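Local coordinates for protein protoporphyrinogen oxidase (Exiguobacterium sibiricum, PDB 3LOV) that binds FAD and probably oxidises coproporphyrinogen III to coproporphyrin III with molecular oxygen during heme b biosynthesis, at residues Ile435-Gly439 / Ser453-Met457. Numbering follows the deposited sequence.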
# COMPACT_ATOMS: atom_id res chain seq x y z
N ILE A 435 24.39 -4.97 8.69
CA ILE A 435 23.36 -4.00 8.38
C ILE A 435 22.33 -4.65 7.47
O ILE A 435 22.68 -5.26 6.47
CB ILE A 435 23.96 -2.68 7.84
CG1 ILE A 435 24.94 -2.11 8.90
CG2 ILE A 435 22.87 -1.65 7.48
CD1 ILE A 435 25.37 -0.69 8.66
N TYR A 436 21.06 -4.56 7.89
CA TYR A 436 19.94 -5.24 7.24
C TYR A 436 18.91 -4.16 6.91
O TYR A 436 18.89 -3.09 7.54
CB TYR A 436 19.34 -6.35 8.15
CG TYR A 436 20.33 -7.47 8.47
CD1 TYR A 436 21.26 -7.35 9.52
CD2 TYR A 436 20.34 -8.62 7.73
CE1 TYR A 436 22.21 -8.39 9.76
CE2 TYR A 436 21.26 -9.66 7.98
CZ TYR A 436 22.18 -9.53 8.99
OH TYR A 436 23.04 -10.57 9.18
N LEU A 437 18.12 -4.43 5.88
CA LEU A 437 17.06 -3.53 5.39
C LEU A 437 15.69 -4.19 5.45
O LEU A 437 15.55 -5.36 5.09
CB LEU A 437 17.34 -3.16 3.92
CG LEU A 437 18.74 -2.69 3.57
CD1 LEU A 437 18.92 -2.48 2.07
CD2 LEU A 437 19.03 -1.39 4.30
N ALA A 438 14.67 -3.41 5.80
CA ALA A 438 13.28 -3.87 5.80
C ALA A 438 12.33 -2.70 5.64
O ALA A 438 12.66 -1.55 5.93
CB ALA A 438 12.96 -4.66 7.12
N GLY A 439 11.15 -2.99 5.13
CA GLY A 439 10.16 -1.98 4.86
C GLY A 439 9.59 -1.98 3.46
O GLY A 439 9.82 -2.88 2.66
N SER A 453 8.47 -8.43 6.19
CA SER A 453 9.81 -7.94 5.85
C SER A 453 10.61 -7.84 7.15
O SER A 453 11.72 -8.40 7.24
CB SER A 453 9.71 -6.57 5.12
OG SER A 453 10.98 -6.03 4.75
N ALA A 454 10.03 -7.19 8.15
CA ALA A 454 10.63 -7.13 9.50
C ALA A 454 10.93 -8.55 10.07
O ALA A 454 12.05 -8.81 10.47
CB ALA A 454 9.73 -6.33 10.50
N LYS A 455 9.93 -9.44 10.08
CA LYS A 455 10.13 -10.78 10.64
C LYS A 455 11.24 -11.55 9.93
O LYS A 455 12.13 -12.13 10.58
CB LYS A 455 8.84 -11.58 10.57
CG LYS A 455 8.81 -12.84 11.46
CD LYS A 455 7.62 -13.74 11.07
CE LYS A 455 7.24 -14.73 12.16
NZ LYS A 455 8.39 -15.04 13.02
N THR A 456 11.22 -11.57 8.60
CA THR A 456 12.29 -12.28 7.90
C THR A 456 13.67 -11.63 8.18
O THR A 456 14.67 -12.34 8.29
CB THR A 456 12.01 -12.35 6.39
OG1 THR A 456 10.67 -12.79 6.21
CG2 THR A 456 12.93 -13.35 5.70
N MSE A 457 13.78 -10.29 8.26
CA MSE A 457 15.11 -9.74 8.51
C MSE A 457 15.55 -10.03 9.96
O MSE A 457 16.69 -10.41 10.19
CB MSE A 457 15.24 -8.26 8.18
CG MSE A 457 15.14 -7.97 6.69
SE MSE A 457 16.54 -8.79 5.64
CE MSE A 457 15.61 -10.17 4.61
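Strand 435-437 runs out into A438 and G439 where it passes helix 447-463, and the nearest CA atoms across the segments are those of A438 and S453, 5.3 Å apart. One hydrogen bond links the segments: the amide of G439 donates to the hydroxyl of S453 (N to OG, 3.1 Å), and OG is also hydrogen-bonded to D443. The strand forms one edge of the parallel five-stranded sheet of the FAD-binding, Rossmann-type domain, beside strand 280-283, and the helix packs along the strand from Y436 to the loop residue G439, with M457 also touching L282 of strand 280-283. G439 touches the FAD, and its phi of 128° would jam a CB against the preceding carbonyl. One helical turn beyond S453, selenomethionine M457 lies against the strand: its CG sits 3.1 Å from the carbonyl O of L437, which accepts a hydrogen bond from R425, and 4.0 Å from CB of A438. SE of M457 makes an apolar contact at the edge of the Y436 ring, 4.3 Å from CD2. A454, turned sideways to the strand, packs on A18 and A19 of helix 14-26.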